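Local coordinates for protein glutathione transferase (Phanerochaete chrysosporium, PDB 4F0C) that binds oxidized glutathione disulfide and, as a fungal glutathione transferase of the Ure2p type, probably catalyses glutathione-dependent reactions, at residues L9-Q13 with Y36-G40; Q13-W19 with T219-I224; D22-E27 with R210-S216; F173-A178 with W203-I208. One frame throughout, in Å; residues are numbered along the deposited sequence.

Contact 1 (L9-Q13 with Y36-G40). With SO4 (sulfate ion), chain G.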
# COMPACT_ATOMS: atom_id res chain seq x y z
N LEU A 9 4.42 17.68 11.27
CA LEU A 9 4.51 16.25 10.97
C LEU A 9 4.22 15.48 12.25
O LEU A 9 4.96 15.58 13.23
CB LEU A 9 5.91 15.88 10.46
CG LEU A 9 6.18 14.37 10.25
CD1 LEU A 9 5.21 13.71 9.25
CD2 LEU A 9 7.66 14.12 9.82
N PHE A 10 3.15 14.69 12.26
CA PHE A 10 2.90 13.81 13.38
C PHE A 10 3.71 12.55 13.12
O PHE A 10 3.54 11.87 12.10
CB PHE A 10 1.40 13.50 13.52
CG PHE A 10 0.57 14.71 13.87
CD1 PHE A 10 0.49 15.16 15.19
CD2 PHE A 10 -0.14 15.40 12.89
CE1 PHE A 10 -0.28 16.25 15.53
CE2 PHE A 10 -0.93 16.50 13.23
CZ PHE A 10 -0.98 16.94 14.55
N ASN A 11 4.63 12.27 14.03
CA ASN A 11 5.62 11.23 13.85
C ASN A 11 5.63 10.33 15.09
O ASN A 11 4.86 10.52 16.05
CB ASN A 11 6.99 11.91 13.61
CG ASN A 11 7.98 11.02 12.83
OD1 ASN A 11 7.71 9.84 12.59
ND2 ASN A 11 9.12 11.58 12.45
N HIS A 12 6.51 9.33 15.08
CA HIS A 12 6.77 8.50 16.25
C HIS A 12 8.27 8.19 16.25
O HIS A 12 8.87 8.06 15.17
CB HIS A 12 5.98 7.17 16.19
CG HIS A 12 6.02 6.41 17.48
ND1 HIS A 12 6.76 5.27 17.66
CD2 HIS A 12 5.45 6.68 18.69
CE1 HIS A 12 6.62 4.83 18.90
NE2 HIS A 12 5.83 5.67 19.55
N GLN A 13 8.87 8.09 17.44
CA GLN A 13 10.30 7.90 17.56
C GLN A 13 10.74 6.52 17.07
O GLN A 13 11.75 6.39 16.39
CB GLN A 13 10.77 8.13 19.02
CG GLN A 13 10.47 9.54 19.58
CD GLN A 13 9.18 9.60 20.38
OE1 GLN A 13 8.21 8.89 20.09
NE2 GLN A 13 9.17 10.44 21.42
N TYR A 36 5.52 14.10 18.31
CA TYR A 36 5.48 12.67 18.56
C TYR A 36 4.19 12.29 19.28
O TYR A 36 3.93 12.73 20.40
CB TYR A 36 6.70 12.20 19.36
CG TYR A 36 8.00 12.40 18.62
CD1 TYR A 36 8.26 11.74 17.41
CD2 TYR A 36 8.99 13.26 19.14
CE1 TYR A 36 9.47 11.94 16.73
CE2 TYR A 36 10.19 13.46 18.47
CZ TYR A 36 10.43 12.80 17.28
OH TYR A 36 11.63 13.01 16.63
N VAL A 37 3.39 11.48 18.60
CA VAL A 37 2.12 11.02 19.12
C VAL A 37 2.44 9.82 19.98
O VAL A 37 3.18 8.92 19.58
CB VAL A 37 1.21 10.58 17.96
CG1 VAL A 37 -0.13 10.11 18.49
CG2 VAL A 37 1.03 11.73 16.98
N ASN A 38 1.92 9.81 21.20
CA ASN A 38 2.28 8.71 22.07
C ASN A 38 1.30 7.54 22.02
O ASN A 38 0.18 7.60 22.54
CB ASN A 38 2.55 9.20 23.48
CG ASN A 38 2.08 8.23 24.51
OD1 ASN A 38 1.05 8.46 25.13
ND2 ASN A 38 2.77 7.11 24.65
N LEU A 39 1.75 6.46 21.39
CA LEU A 39 0.92 5.31 21.09
C LEU A 39 0.54 4.50 22.35
O LEU A 39 -0.45 3.77 22.36
CB LEU A 39 1.61 4.44 20.04
CG LEU A 39 2.21 5.20 18.84
CD1 LEU A 39 2.98 4.27 17.88
CD2 LEU A 39 1.16 6.02 18.07
N GLY A 40 1.32 4.66 23.42
CA GLY A 40 1.10 3.94 24.68
C GLY A 40 -0.12 4.38 25.48
O GLY A 40 -0.74 3.57 26.19
S SO4 G . 5.28 4.52 22.67
O1 SO4 G . 4.46 3.57 21.92
O2 SO4 G . 4.94 4.44 24.08
O3 SO4 G . 6.69 4.18 22.48
O4 SO4 G . 5.04 5.88 22.19
O HOH W 1 5.68 9.17 21.35
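The side chain of Gln13 packs over one face of the Tyr36 ring, its CG 3.7 Å from the Tyr36 ring centroid and 6° off the normal, a CH-pi contact. The contact lies at the end of the parallel strand pair 7-11 and 32-36 in the thioredoxin-like N-terminal domain. The final bridge pairs Asn11 with Tyr36 (CA to CA 4.9 Å): Val37 N donates to Asn11 O at 3.1 Å and 163°, and Tyr36 CA adds a CA-H...O contact to Asn11 O at 3.4 Å. The side chains of Asn11 and Tyr36 lie on one face of the sheet, which helix 18-28 covers through Trp19. The end-to-end directions of 10-13 and 36-39 are 77° apart, and pairing between the two segments is confined to this bridge. Phe10 CD1 meets Val37 CG2 at 3.9 Å. Leu39 CD1 sits over the His12 ring, 3.5 Å from its centroid, while His12 NE2 donates to O4 of a sulfate ion, probably from the crystallisation liquor, at 2.8 Å.

Contact 2 (Q13-W19 with T219-I224). With GDS (oxidized glutathione disulfide), chain B.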
# COMPACT_ATOMS: atom_id res chain seq x y z
N GLN A 13 8.87 8.09 17.44
CA GLN A 13 10.30 7.90 17.56
C GLN A 13 10.74 6.52 17.07
O GLN A 13 11.75 6.39 16.39
CB GLN A 13 10.77 8.13 19.02
CG GLN A 13 10.47 9.54 19.58
CD GLN A 13 9.18 9.60 20.38
OE1 GLN A 13 8.21 8.89 20.09
NE2 GLN A 13 9.17 10.44 21.42
N VAL A 14 9.97 5.48 17.42
CA VAL A 14 10.38 4.11 17.10
C VAL A 14 9.83 3.64 15.75
O VAL A 14 10.56 3.04 14.96
CB VAL A 14 9.93 3.12 18.19
CG1 VAL A 14 10.35 1.69 17.80
CG2 VAL A 14 10.53 3.50 19.55
N GLY A 15 8.55 3.90 15.49
CA GLY A 15 7.91 3.40 14.28
C GLY A 15 8.53 3.99 13.02
O GLY A 15 8.88 5.17 12.99
N PRO A 16 8.69 3.17 11.97
CA PRO A 16 9.47 3.69 10.82
C PRO A 16 8.77 4.72 9.98
O PRO A 16 9.43 5.61 9.44
CB PRO A 16 9.72 2.40 9.98
CG PRO A 16 9.77 1.32 11.03
CD PRO A 16 8.62 1.70 11.96
N ASN A 17 7.44 4.63 9.83
CA ASN A 17 6.81 5.26 8.67
C ASN A 17 6.89 6.78 8.55
O ASN A 17 7.01 7.31 7.44
CB ASN A 17 5.37 4.77 8.54
CG ASN A 17 5.31 3.34 8.08
OD1 ASN A 17 5.89 3.01 7.05
ND2 ASN A 17 4.71 2.48 8.86
N GLY A 18 6.79 7.50 9.66
CA GLY A 18 6.86 8.95 9.53
C GLY A 18 8.22 9.44 9.05
O GLY A 18 8.34 10.58 8.57
N TRP A 19 9.25 8.61 9.20
CA TRP A 19 10.63 9.04 8.86
C TRP A 19 10.84 9.19 7.36
O TRP A 19 11.73 9.92 6.94
CB TRP A 19 11.67 8.11 9.53
CG TRP A 19 11.56 8.30 11.03
CD1 TRP A 19 10.88 7.49 11.92
CD2 TRP A 19 12.02 9.44 11.78
NE1 TRP A 19 10.94 8.04 13.18
CE2 TRP A 19 11.64 9.23 13.13
CE3 TRP A 19 12.76 10.59 11.46
CZ2 TRP A 19 11.93 10.16 14.15
CZ3 TRP A 19 13.06 11.50 12.49
CH2 TRP A 19 12.63 11.28 13.81
N THR A 219 18.57 11.93 13.71
CA THR A 219 17.52 12.58 14.48
C THR A 219 16.63 11.52 15.12
O THR A 219 16.24 11.63 16.29
CB THR A 219 16.67 13.50 13.57
OG1 THR A 219 17.50 14.55 13.05
CG2 THR A 219 15.49 14.13 14.33
N LYS A 220 16.29 10.49 14.35
CA LYS A 220 15.49 9.40 14.88
C LYS A 220 16.19 8.71 16.05
O LYS A 220 15.54 8.44 17.07
CB LYS A 220 15.12 8.40 13.77
CG LYS A 220 14.44 7.11 14.25
CD LYS A 220 14.04 6.26 13.03
CE LYS A 220 13.02 5.16 13.36
NZ LYS A 220 13.46 4.35 14.51
N ALA A 221 17.48 8.41 15.90
CA ALA A 221 18.22 7.70 16.94
C ALA A 221 18.24 8.54 18.23
O ALA A 221 18.07 8.01 19.34
CB ALA A 221 19.67 7.38 16.47
N GLU A 222 18.44 9.84 18.08
CA GLU A 222 18.44 10.75 19.22
C GLU A 222 17.06 10.84 19.87
O GLU A 222 16.96 10.85 21.09
CB GLU A 222 18.95 12.15 18.82
CG GLU A 222 20.38 12.13 18.29
CD GLU A 222 20.88 13.49 17.81
OE1 GLU A 222 22.11 13.71 17.89
OE2 GLU A 222 20.06 14.32 17.34
N ALA A 223 16.01 10.89 19.06
CA ALA A 223 14.66 10.97 19.61
C ALA A 223 14.33 9.70 20.43
O ALA A 223 13.68 9.76 21.47
CB ALA A 223 13.62 11.19 18.49
N ILE A 224 14.76 8.56 19.94
CA ILE A 224 14.51 7.32 20.65
C ILE A 224 15.24 7.37 21.99
O ILE A 224 14.62 7.21 23.05
CB ILE A 224 14.96 6.11 19.83
CG1 ILE A 224 14.00 5.85 18.68
CG2 ILE A 224 14.94 4.91 20.68
CD1 ILE A 224 14.46 4.74 17.75
N1 GDS B . 0.32 2.47 5.57
CA1 GDS B . 0.56 3.41 6.73
C1 GDS B . 1.58 4.55 6.33
OE1 GDS B . 2.53 4.28 5.52
OE2 GDS B . 1.35 5.71 6.79
CB1 GDS B . 1.11 2.66 7.99
CG1 GDS B . 1.35 3.65 9.16
CD1 GDS B . 1.70 2.86 10.39
O1 GDS B . 1.82 1.65 10.43
N2 GDS B . 1.90 3.64 11.51
CA2 GDS B . 2.24 3.04 12.82
C2 GDS B . 1.18 3.40 13.83
O2 GDS B . 0.72 4.54 13.87
CB2 GDS B . 3.54 3.64 13.38
SG2 GDS B . 4.96 3.03 12.44
N3 GDS B . 0.83 2.44 14.71
CA3 GDS B . -0.14 2.73 15.73
C3 GDS B . -1.17 1.61 15.84
OE3 GDS B . -1.93 1.61 16.83
OE4 GDS B . -1.21 0.83 14.87
N4 GDS B . 3.05 -0.84 9.75
CA4 GDS B . 2.84 -1.56 8.49
C4 GDS B . 3.21 -0.62 7.31
OE5 GDS B . 4.12 0.24 7.50
OE6 GDS B . 2.58 -0.80 6.25
C5 GDS B . 3.48 -1.50 10.88
O5 GDS B . 3.71 -2.71 10.91
CA5 GDS B . 3.69 -0.68 12.14
N5 GDS B . 3.48 -1.52 13.35
CB5 GDS B . 5.12 -0.14 12.10
SG5 GDS B . 5.36 1.15 13.39
CA6 GDS B . -0.15 -2.39 15.14
C6 GDS B . -0.13 -3.96 14.93
OE7 GDS B . -0.99 -4.65 15.52
OE8 GDS B . 0.76 -4.41 14.17
N6 GDS B . -1.46 -1.97 15.61
CB6 GDS B . 1.00 -2.04 16.14
CG6 GDS B . 2.39 -2.11 15.49
CD6 GDS B . 2.49 -1.17 14.30
O6 GDS B . 1.81 -0.14 14.13
O HOH W 2 11.65 11.79 22.00
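The glutathione site begins in the turn between strand 7-11 and helix 18-28, and this contact joins that turn to the C-terminal helix 211-227. Asn17 ND2 donates to OE5 of the bound glutathione disulfide at 2.7 Å; Gly15 CA lies 3.5 Å from the ligand's SG2 and Pro16 CD 3.6 Å from its SG5, so the turn borders the disulfide itself. From the helix, Lys220 extends with chi1 to chi3 all t and reaches the turn's carbonyls: NZ donates to Val14 O at 3.2 Å and, weakly, to Gln13 O at 3.3 Å. Lower on this side chain, Lys220 CB stands 3.5 Å from the centroid of the six-membered ring of Trp19, 8° off its normal, a CH-pi contact. Trp19 NE1 hydrogen-bonds His12 O. Gln13 CG packs on Ala223 CB at 3.7 Å, and a water links Gln13 NE2 to Ala223 O, 2.9 Å from each. One lysine thus ties the ligand-binding turn to the helical domain by polar and apolar means.

Contact 3 (D22-E27 with R210-S216)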
# COMPACT_ATOMS: atom_id res chain seq x y z
N ASP A 22 9.89 12.82 7.09
CA ASP A 22 11.00 13.59 7.65
C ASP A 22 12.18 13.69 6.64
O ASP A 22 12.72 14.78 6.41
CB ASP A 22 11.44 12.94 8.97
CG ASP A 22 12.57 13.70 9.67
OD1 ASP A 22 13.77 13.48 9.32
OD2 ASP A 22 12.26 14.49 10.57
N MET A 23 12.58 12.55 6.05
CA MET A 23 13.67 12.55 5.05
C MET A 23 13.38 13.51 3.89
O MET A 23 14.23 14.30 3.52
CB MET A 23 13.85 11.15 4.47
CG MET A 23 14.57 10.20 5.40
SD MET A 23 14.58 8.49 4.82
CE MET A 23 15.18 7.69 6.32
N LEU A 24 12.18 13.41 3.31
CA LEU A 24 11.84 14.26 2.16
C LEU A 24 11.81 15.74 2.53
O LEU A 24 12.30 16.58 1.77
CB LEU A 24 10.50 13.83 1.51
CG LEU A 24 10.03 14.78 0.38
CD1 LEU A 24 11.04 14.73 -0.77
CD2 LEU A 24 8.67 14.30 -0.11
N LEU A 25 11.25 16.06 3.69
CA LEU A 25 11.19 17.47 4.11
C LEU A 25 12.61 18.03 4.27
O LEU A 25 12.88 19.17 3.87
CB LEU A 25 10.41 17.61 5.42
CG LEU A 25 8.89 17.36 5.31
CD1 LEU A 25 8.29 17.30 6.71
CD2 LEU A 25 8.19 18.43 4.48
N ARG A 26 13.52 17.23 4.85
CA ARG A 26 14.91 17.67 4.99
C ARG A 26 15.59 17.83 3.64
O ARG A 26 16.32 18.79 3.43
CB ARG A 26 15.73 16.73 5.88
CG ARG A 26 15.29 16.72 7.33
CD ARG A 26 16.15 15.80 8.25
NE ARG A 26 15.39 15.60 9.48
CZ ARG A 26 15.40 16.42 10.52
NH1 ARG A 26 16.22 17.47 10.56
NH2 ARG A 26 14.60 16.16 11.55
N GLU A 27 15.37 16.88 2.73
CA GLU A 27 15.95 16.95 1.37
C GLU A 27 15.54 18.23 0.65
O GLU A 27 16.34 18.85 -0.05
CB GLU A 27 15.49 15.74 0.51
CG GLU A 27 16.14 14.40 0.88
CD GLU A 27 17.57 14.23 0.34
OE1 GLU A 27 18.23 15.22 -0.00
OE2 GLU A 27 18.03 13.08 0.24
N ARG A 210 23.43 10.19 1.83
CA ARG A 210 23.00 11.55 1.52
C ARG A 210 22.79 12.33 2.83
O ARG A 210 22.16 11.83 3.75
CB ARG A 210 21.68 11.54 0.73
CG ARG A 210 21.77 10.97 -0.69
CD ARG A 210 20.40 11.06 -1.37
NE ARG A 210 19.94 12.45 -1.47
CZ ARG A 210 20.35 13.30 -2.41
NH1 ARG A 210 21.26 12.91 -3.31
NH2 ARG A 210 19.88 14.55 -2.43
N PRO A 211 23.30 13.57 2.90
CA PRO A 211 23.29 14.31 4.17
C PRO A 211 21.91 14.48 4.81
O PRO A 211 21.80 14.32 6.03
CB PRO A 211 23.89 15.67 3.78
CG PRO A 211 24.86 15.33 2.69
CD PRO A 211 24.12 14.26 1.88
N ALA A 212 20.88 14.77 4.02
CA ALA A 212 19.53 14.93 4.58
C ALA A 212 19.02 13.62 5.18
O ALA A 212 18.39 13.60 6.24
CB ALA A 212 18.55 15.45 3.54
N ILE A 213 19.29 12.51 4.49
CA ILE A 213 18.80 11.22 4.96
C ILE A 213 19.61 10.76 6.18
O ILE A 213 19.06 10.28 7.17
CB ILE A 213 18.82 10.20 3.82
CG1 ILE A 213 17.75 10.61 2.77
CG2 ILE A 213 18.51 8.80 4.32
CD1 ILE A 213 17.59 9.62 1.64
N ALA A 214 20.92 10.94 6.12
CA ALA A 214 21.77 10.68 7.26
C ALA A 214 21.31 11.51 8.48
O ALA A 214 21.32 11.02 9.60
CB ALA A 214 23.21 11.00 6.92
N GLU A 215 20.95 12.77 8.25
CA GLU A 215 20.49 13.64 9.33
C GLU A 215 19.17 13.15 9.90
O GLU A 215 18.97 13.15 11.11
CB GLU A 215 20.36 15.09 8.84
CG GLU A 215 19.87 16.07 9.92
CD GLU A 215 19.78 17.50 9.40
OE1 GLU A 215 20.84 18.13 9.24
OE2 GLU A 215 18.67 17.98 9.14
N SER A 216 18.25 12.72 9.03
CA SER A 216 17.00 12.11 9.46
C SER A 216 17.23 10.88 10.35
O SER A 216 16.59 10.73 11.41
CB SER A 216 16.14 11.75 8.23
OG SER A 216 14.95 11.10 8.62
O HOH W 3 20.85 15.20 1.08
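Arg26 leaves helix 18-28 with chi1 m and chi2 and chi3 both t, an extended shank that passes Ala212 (CB to CB 3.9 Å) and brings its guanidinium between two acids in a salt-bridge network. Arg26 NH1 pairs with Glu215 OE2 at 2.9 Å, Arg26 NE with Asp22 OD1 at 2.7 Å and Arg26 NH2 with Asp22 OD2 at 3.0 Å. Asp22, in the t rotamer, also accepts from Ser216 OG at its OD1, 2.7 Å away. In the glutathione transferase fold helix 18-28 belongs to the thioredoxin-like domain and helix 211-227 to the helical C-terminal domain; the axes of their short segments approach to 8.4 Å, with N-to-C directions 137° apart. Glu27 bends, chi1 and chi2 both m, into a bidentate salt bridge with Arg210, the N-cap residue: NE to OE2 2.6 Å, NH2 to OE1 3.0 Å. A water joins Glu27 OE1 to Ala212 N. On the buried side, Met23, with chi2 and chi3 both t, rests its SD 4.0 Å from Ile213 CG2.

Contact 4 (F173-A178 with W203-I208). With GDS (oxidized glutathione disulfide), chain B.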
# COMPACT_ATOMS: atom_id res chain seq x y z
N PHE A 173 11.55 3.60 0.43
CA PHE A 173 11.99 2.28 0.89
C PHE A 173 13.05 2.32 1.99
O PHE A 173 13.33 1.28 2.62
CB PHE A 173 12.62 1.46 -0.27
CG PHE A 173 11.62 0.89 -1.23
CD1 PHE A 173 11.17 -0.41 -1.09
CD2 PHE A 173 11.16 1.63 -2.31
CE1 PHE A 173 10.25 -0.95 -1.99
CE2 PHE A 173 10.25 1.11 -3.21
CZ PHE A 173 9.80 -0.21 -3.06
N VAL A 174 13.66 3.48 2.20
CA VAL A 174 14.88 3.54 2.99
C VAL A 174 14.66 3.11 4.44
O VAL A 174 15.40 2.26 4.94
CB VAL A 174 15.52 4.96 2.95
CG1 VAL A 174 16.68 5.04 3.96
CG2 VAL A 174 16.02 5.25 1.53
N ILE A 175 13.65 3.68 5.11
CA ILE A 175 13.56 3.46 6.57
C ILE A 175 13.28 1.99 6.93
O ILE A 175 13.95 1.44 7.82
CB ILE A 175 12.60 4.45 7.29
CG1 ILE A 175 12.78 4.36 8.82
CG2 ILE A 175 11.12 4.22 6.87
CD1 ILE A 175 14.11 4.94 9.34
N TRP A 176 12.37 1.33 6.20
CA TRP A 176 12.12 -0.09 6.48
C TRP A 176 13.30 -0.97 6.08
O TRP A 176 13.55 -2.00 6.72
CB TRP A 176 10.85 -0.58 5.79
CG TRP A 176 9.58 -0.27 6.56
CD1 TRP A 176 8.62 0.66 6.22
CD2 TRP A 176 9.14 -0.88 7.79
NE1 TRP A 176 7.62 0.65 7.16
CE2 TRP A 176 7.91 -0.29 8.12
CE3 TRP A 176 9.66 -1.89 8.61
CZ2 TRP A 176 7.19 -0.65 9.26
CZ3 TRP A 176 8.95 -2.26 9.75
CH2 TRP A 176 7.73 -1.64 10.06
N ASN A 177 14.03 -0.60 5.03
CA ASN A 177 15.22 -1.40 4.68
C ASN A 177 16.28 -1.30 5.75
O ASN A 177 16.96 -2.28 6.07
CB ASN A 177 15.79 -1.04 3.29
CG ASN A 177 14.98 -1.65 2.16
OD1 ASN A 177 14.25 -2.63 2.36
ND2 ASN A 177 15.13 -1.10 0.96
N ALA A 178 16.43 -0.11 6.32
CA ALA A 178 17.43 0.08 7.37
C ALA A 178 17.04 -0.76 8.59
O ALA A 178 17.88 -1.41 9.21
CB ALA A 178 17.55 1.59 7.76
N TRP A 203 22.54 0.69 -3.61
CA TRP A 203 21.49 1.71 -3.67
C TRP A 203 21.13 2.21 -2.28
O TRP A 203 21.04 3.43 -2.05
CB TRP A 203 20.29 1.05 -4.35
CG TRP A 203 18.90 1.68 -4.34
CD1 TRP A 203 18.44 2.69 -5.12
CD2 TRP A 203 17.76 1.17 -3.63
NE1 TRP A 203 17.08 2.87 -4.93
CE2 TRP A 203 16.64 1.93 -4.03
CE3 TRP A 203 17.58 0.13 -2.69
CZ2 TRP A 203 15.36 1.71 -3.51
CZ3 TRP A 203 16.31 -0.09 -2.18
CH2 TRP A 203 15.22 0.69 -2.59
N HIS A 204 20.93 1.29 -1.35
CA HIS A 204 20.62 1.67 0.03
C HIS A 204 21.75 2.51 0.61
O HIS A 204 21.53 3.52 1.27
CB HIS A 204 20.39 0.43 0.90
CG HIS A 204 19.98 0.75 2.31
ND1 HIS A 204 18.71 1.18 2.63
CD2 HIS A 204 20.66 0.70 3.47
CE1 HIS A 204 18.63 1.40 3.93
NE2 HIS A 204 19.80 1.10 4.47
N THR A 205 23.00 2.12 0.35
CA THR A 205 24.12 2.86 0.92
C THR A 205 24.19 4.25 0.33
O THR A 205 24.50 5.22 1.04
CB THR A 205 25.47 2.09 0.71
OG1 THR A 205 25.37 0.84 1.38
CG2 THR A 205 26.68 2.90 1.25
N ALA A 206 23.92 4.37 -0.96
CA ALA A 206 23.95 5.67 -1.59
C ALA A 206 22.88 6.57 -0.94
O ALA A 206 23.13 7.74 -0.67
CB ALA A 206 23.76 5.56 -3.10
N LEU A 207 21.72 5.99 -0.63
CA LEU A 207 20.62 6.75 -0.02
C LEU A 207 20.95 7.22 1.39
O LEU A 207 20.81 8.40 1.70
CB LEU A 207 19.31 5.92 -0.03
CG LEU A 207 18.68 5.75 -1.42
CD1 LEU A 207 17.78 4.52 -1.52
CD2 LEU A 207 17.90 7.03 -1.78
N ILE A 208 21.42 6.32 2.25
CA ILE A 208 21.61 6.69 3.65
C ILE A 208 22.85 7.57 3.86
O ILE A 208 23.01 8.14 4.93
CB ILE A 208 21.67 5.47 4.59
CG1 ILE A 208 22.91 4.62 4.31
CG2 ILE A 208 20.38 4.62 4.48
CD1 ILE A 208 23.05 3.43 5.28
N1 GDS B . 0.32 2.47 5.57
CA1 GDS B . 0.56 3.41 6.73
C1 GDS B . 1.58 4.55 6.33
OE1 GDS B . 2.53 4.28 5.52
OE2 GDS B . 1.35 5.71 6.79
CB1 GDS B . 1.11 2.66 7.99
CG1 GDS B . 1.35 3.65 9.16
CD1 GDS B . 1.70 2.86 10.39
O1 GDS B . 1.82 1.65 10.43
N2 GDS B . 1.90 3.64 11.51
CA2 GDS B . 2.24 3.04 12.82
C2 GDS B . 1.18 3.40 13.83
O2 GDS B . 0.72 4.54 13.87
CB2 GDS B . 3.54 3.64 13.38
SG2 GDS B . 4.96 3.03 12.44
N3 GDS B . 0.83 2.44 14.71
CA3 GDS B . -0.14 2.73 15.73
C3 GDS B . -1.17 1.61 15.84
OE3 GDS B . -1.93 1.61 16.83
OE4 GDS B . -1.21 0.83 14.87
N4 GDS B . 3.05 -0.84 9.75
CA4 GDS B . 2.84 -1.56 8.49
C4 GDS B . 3.21 -0.62 7.31
OE5 GDS B . 4.12 0.24 7.50
OE6 GDS B . 2.58 -0.80 6.25
C5 GDS B . 3.48 -1.50 10.88
O5 GDS B . 3.71 -2.71 10.91
CA5 GDS B . 3.69 -0.68 12.14
N5 GDS B . 3.48 -1.52 13.35
CB5 GDS B . 5.12 -0.14 12.10
SG5 GDS B . 5.36 1.15 13.39
CA6 GDS B . -0.15 -2.39 15.14
C6 GDS B . -0.13 -3.96 14.93
OE7 GDS B . -0.99 -4.65 15.52
OE8 GDS B . 0.76 -4.41 14.17
N6 GDS B . -1.46 -1.97 15.61
CB6 GDS B . 1.00 -2.04 16.14
CG6 GDS B . 2.39 -2.11 15.49
CD6 GDS B . 2.49 -1.17 14.30
O6 GDS B . 1.81 -0.14 14.13
O HOH W 4 16.59 1.35 0.81
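Two helical segments cross steeply here: the axes of 174-178 and 203-208 come no closer than 10.8 Å, with N-to-C directions 115° apart, and the nearest CA atoms, of Val174 and His204, are 6.7 Å apart. That spacing leaves room for sizeable side chains between the backbones. Both segments belong to the all-helical C-terminal domain of the glutathione transferase fold. Trp203 points the edge of its indole toward the face of the Phe173 ring in an offset edge-to-face pair, with planes at 61° and the Phe173 ring centroid 5.9 Å from that of the six-membered ring; Trp203 CH2 also touches Phe173 CB at 3.6 Å. Trp203 NE1 hydrogen-bonds Asp170 OD1. Val174 contributes CG2 against Leu207 CD1 at 3.6 Å and CG1 against Ile208 CG2 at 3.8 Å. The His204 ring lies beside the helix, its CE1 3.5 Å from Val174 O, and a water bridges its ND1 (2.8 Å) to Asn177 ND2 (2.9 Å). Trp176 leads away to the glutathione disulfide pocket. With no direct hydrogen bond between the segments, cohesion comes chiefly from apolar and aromatic contacts, and a bridging water adds a polar link.

In the fold
Contact 4 is the buried one, mostly apolar and aromatic within the helical domain; contacts 1, 2 and 3 are partly buried and more polar. Contacts 2 and 3 use the same pair, helices 18-28 and 211-227, with centres about 12 Å apart: a lysine meets carbonyls near the ligand in the former, ion pairs dominate in the latter. Contact 1, a strand-end bridge in the thioredoxin-like domain, shares Gln13 with contact 2. Contacts 1 and 4 lie on opposite sides of the chain's centre and do not touch. Contact 2 reaches contact 4 through the probable hydrogen bond of Asn17 OD1 and Trp176 NE1, and contact 3 reaches it where Met23 CE lies 3.8 Å from Val174 CG1.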